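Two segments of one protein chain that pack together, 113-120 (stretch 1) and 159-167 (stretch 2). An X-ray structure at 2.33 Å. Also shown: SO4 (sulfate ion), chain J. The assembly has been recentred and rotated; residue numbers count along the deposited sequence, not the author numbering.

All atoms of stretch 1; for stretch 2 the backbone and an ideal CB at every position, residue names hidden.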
# COMPACT_ATOMS: atom_id res chain seq x y z
N PRO A 113 -21.34 10.07 -4.41
CA PRO A 113 -20.65 9.64 -3.17
C PRO A 113 -21.66 9.41 -2.03
O PRO A 113 -22.79 9.88 -2.08
CB PRO A 113 -19.69 10.80 -2.86
CG PRO A 113 -19.71 11.68 -4.06
CD PRO A 113 -21.03 11.48 -4.73
N ASP A 114 -21.24 8.62 -1.04
CA ASP A 114 -22.02 8.27 0.16
C ASP A 114 -21.03 8.27 1.30
O ASP A 114 -20.63 7.21 1.78
CB ASP A 114 -22.73 6.91 -0.01
CG ASP A 114 -23.91 6.68 0.91
OD1 ASP A 114 -24.04 7.40 1.92
OD2 ASP A 114 -24.71 5.75 0.63
N GLN A 115 -20.58 9.47 1.67
CA GLN A 115 -19.53 9.71 2.67
C GLN A 115 -19.86 9.14 4.02
O GLN A 115 -18.94 8.70 4.72
CB GLN A 115 -19.23 11.20 2.77
CG GLN A 115 -18.61 11.73 1.49
CD GLN A 115 -19.57 12.52 0.65
OE1 GLN A 115 -20.75 12.20 0.52
NE2 GLN A 115 -19.06 13.57 0.03
N ASN A 116 -21.17 9.09 4.35
CA ASN A 116 -21.70 8.51 5.59
C ASN A 116 -21.38 7.01 5.66
O ASN A 116 -21.19 6.50 6.76
CB ASN A 116 -23.23 8.72 5.68
CG ASN A 116 -23.72 10.14 5.90
OD1 ASN A 116 -22.99 11.05 6.36
ND2 ASN A 116 -25.01 10.36 5.65
N LYS A 117 -21.29 6.33 4.49
CA LYS A 117 -20.98 4.90 4.39
C LYS A 117 -19.54 4.67 3.90
O LYS A 117 -19.15 3.54 3.61
CB LYS A 117 -21.99 4.17 3.48
CG LYS A 117 -23.46 4.32 3.87
CD LYS A 117 -23.95 3.14 4.65
CE LYS A 117 -25.40 3.31 5.04
NZ LYS A 117 -26.08 1.99 5.15
N GLY A 118 -18.75 5.74 3.84
CA GLY A 118 -17.35 5.68 3.47
C GLY A 118 -17.06 5.72 1.99
O GLY A 118 -15.92 5.49 1.58
N LEU A 119 -18.08 6.04 1.16
CA LEU A 119 -17.85 6.16 -0.28
C LEU A 119 -17.53 7.62 -0.61
O LEU A 119 -18.39 8.49 -0.43
CB LEU A 119 -19.07 5.64 -1.08
CG LEU A 119 -19.00 5.79 -2.60
CD1 LEU A 119 -17.84 5.00 -3.18
CD2 LEU A 119 -20.30 5.40 -3.25
N TYR A 120 -16.29 7.90 -1.05
CA TYR A 120 -15.82 9.25 -1.38
C TYR A 120 -15.56 9.47 -2.88
O TYR A 120 -15.19 10.57 -3.27
CB TYR A 120 -14.54 9.56 -0.60
CG TYR A 120 -14.79 9.78 0.88
CD1 TYR A 120 -15.17 11.02 1.36
CD2 TYR A 120 -14.69 8.73 1.78
CE1 TYR A 120 -15.46 11.22 2.71
CE2 TYR A 120 -14.94 8.92 3.14
CZ TYR A 120 -15.32 10.17 3.60
OH TYR A 120 -15.57 10.35 4.93
N UNK A 159 -7.38 -0.12 1.25
CA UNK A 159 -8.54 -0.84 0.72
C UNK A 159 -9.79 -0.36 1.46
O UNK A 159 -9.82 -0.46 2.68
CB UNK A 159 -8.37 -2.35 0.86
N UNK A 160 -10.80 0.17 0.72
CA UNK A 160 -12.05 0.66 1.30
C UNK A 160 -12.98 -0.53 1.63
O UNK A 160 -13.38 -1.29 0.75
CB UNK A 160 -12.74 1.63 0.34
N UNK A 161 -13.30 -0.67 2.94
CA UNK A 161 -14.11 -1.73 3.51
C UNK A 161 -15.39 -1.20 4.17
O UNK A 161 -16.33 -1.98 4.31
CB UNK A 161 -13.28 -2.52 4.53
N UNK A 162 -15.42 0.09 4.59
CA UNK A 162 -16.56 0.70 5.28
C UNK A 162 -17.86 0.69 4.44
O UNK A 162 -18.96 0.71 5.00
CB UNK A 162 -16.21 2.14 5.66
N UNK A 163 -17.71 0.67 3.11
CA UNK A 163 -18.77 0.67 2.11
C UNK A 163 -19.52 -0.64 2.13
O UNK A 163 -20.64 -0.70 1.63
CB UNK A 163 -18.20 0.93 0.71
N UNK A 164 -18.94 -1.66 2.77
CA UNK A 164 -19.60 -2.95 2.97
C UNK A 164 -20.94 -2.83 3.67
O UNK A 164 -21.79 -3.72 3.54
CB UNK A 164 -18.69 -3.88 3.78
N UNK A 165 -21.17 -1.69 4.37
CA UNK A 165 -22.40 -1.28 5.05
C UNK A 165 -23.55 -1.01 4.05
O UNK A 165 -24.69 -0.87 4.48
CB UNK A 165 -22.13 -0.03 5.89
N UNK A 166 -23.24 -0.92 2.74
CA UNK A 166 -24.27 -0.72 1.72
C UNK A 166 -24.99 -2.06 1.40
O UNK A 166 -26.09 -2.06 0.84
CB UNK A 166 -23.65 -0.13 0.45
N UNK A 167 -24.36 -3.20 1.74
CA UNK A 167 -24.93 -4.52 1.53
C UNK A 167 -25.79 -4.89 2.74
O UNK A 167 -25.61 -4.34 3.83
CB UNK A 167 -23.83 -5.56 1.30
S SO4 J . -26.88 7.30 4.49
O1 SO4 J . -26.19 8.36 3.75
O2 SO4 J . -26.13 6.97 5.70
O3 SO4 J . -28.21 7.78 4.86
O4 SO4 J . -26.99 6.12 3.64

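Stretch 1 presents a compact turn held by its own backbone: Asp114 O accepts from Lys117 N and Leu119 N, both at 2.9 Å. What it offers stretch 2 is the carbonyl of Lys117, the bare CA of Gly118, the CB of Leu119 and the long side chain of Lys117.

Position 159 has extended backbone angles (-156/122), and its ideal CB finds nothing of stretch 1 within 5.5 Å, so the contact sets no preference. The residue is Tyr159.

At 160 the CB points toward stretch 1 but stops 5.2 Å from Gly118 O. A short or branched aliphatic group would close that gap, and a donor long enough to reach that oxygen would also be compatible. Val160 does it with carbon: its CG1 lies 3.9 Å from Gly118 O.

The CB of 161 points away, leaving the choice open; it is Leu161.

At 162 the CB points toward stretch 1, 3.8 Å from Lys117 O and 4.3 Å from Gly118 CA. Many side chains fit if they turn outward after CB. Gly118 matters more here: an ideal CB on it would lie 2.8 Å from the CB of this position, a clash, and its phi of 86° by itself favours glycine. Lys162 meets Gly118 CA through CB at 4.3 Å, while its end leads away.

Position 163 has a sideways CB, 4.0 Å from Lys117 O and 5.1 Å from Leu119 CB. A small branched residue, Val, Thr or Ile, could reach the Gly118-Leu119 peptide. Thr163, with chi1 p, places CG2 3.6 Å from both Gly118 C and Leu119 N and 3.8 Å from Leu119 CB. Its backbone N is 3.2 Å from Lys117 O, but the angle is too poor for a hydrogen bond; its CA makes a CA-H...O contact with that oxygen at 3.3 Å.

At 164 a CB would point away and sit 3.1 Å from Leu161 O, crowding that favours glycine. It is Gly164.

The CB of 165 points toward stretch 1, 3.9 Å from Lys117 CD, so a CB alone already packs on that methylene chain; a larger side chain would have to turn past it. Ala165 brings its CB to 3.8 Å from Lys117 CD, and its O accepts from Lys117 NZ at 3.2 Å, the single hydrogen bond between the stretches.

At 166 the CB is sideways, 5.3 Å from Lys117 CD, leaving room for a longer aliphatic group such as Leu or Met. Asp114 OD2, 6.0 Å from the ideal CB of 166, would equally suit a donor or a positive charge. In Leu166 (chi1 m, chi2 t), CD2 instead approaches Lys117 CG at 3.9 Å and Asp114 OD2 at 3.4 Å, the latter without a hydrogen bond.

Position 167 is out of reach; it is Trp167.

Stretch 2, residues 159-167: YVLKTGALW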
# COMPACT_ATOMS: atom_id res chain seq x y z
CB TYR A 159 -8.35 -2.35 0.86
CG TYR A 159 -9.26 -3.16 -0.03
CD1 TYR A 159 -10.56 -3.47 0.36
CD2 TYR A 159 -8.84 -3.58 -1.29
CE1 TYR A 159 -11.41 -4.20 -0.46
CE2 TYR A 159 -9.67 -4.33 -2.12
CZ TYR A 159 -10.95 -4.65 -1.69
OH TYR A 159 -11.79 -5.38 -2.49
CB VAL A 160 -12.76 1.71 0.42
CG1 VAL A 160 -14.10 2.13 1.03
CG2 VAL A 160 -11.86 2.93 0.19
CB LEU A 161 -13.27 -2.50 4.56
CG LEU A 161 -12.12 -3.38 4.01
CD1 LEU A 161 -11.17 -3.81 5.14
CD2 LEU A 161 -12.64 -4.59 3.27
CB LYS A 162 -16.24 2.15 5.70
CG LYS A 162 -15.27 2.27 6.87
CD LYS A 162 -15.28 3.69 7.46
CE LYS A 162 -14.00 4.03 8.20
NZ LYS A 162 -14.00 5.44 8.72
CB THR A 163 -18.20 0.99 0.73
OG1 THR A 163 -17.09 0.13 0.46
CG2 THR A 163 -17.79 2.45 0.59
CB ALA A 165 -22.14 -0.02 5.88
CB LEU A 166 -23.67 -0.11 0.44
CG LEU A 166 -23.20 1.34 0.55
CD1 LEU A 166 -22.26 1.67 -0.57
CD2 LEU A 166 -24.36 2.33 0.64
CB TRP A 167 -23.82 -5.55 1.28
CG TRP A 167 -23.07 -5.28 0.01
CD1 TRP A 167 -21.83 -4.73 -0.09
CD2 TRP A 167 -23.53 -5.49 -1.33
NE1 TRP A 167 -21.46 -4.62 -1.41
CE2 TRP A 167 -22.48 -5.08 -2.20
CE3 TRP A 167 -24.71 -6.01 -1.89
CZ2 TRP A 167 -22.60 -5.15 -3.59
CZ3 TRP A 167 -24.82 -6.07 -3.28
CH2 TRP A 167 -23.78 -5.63 -4.11
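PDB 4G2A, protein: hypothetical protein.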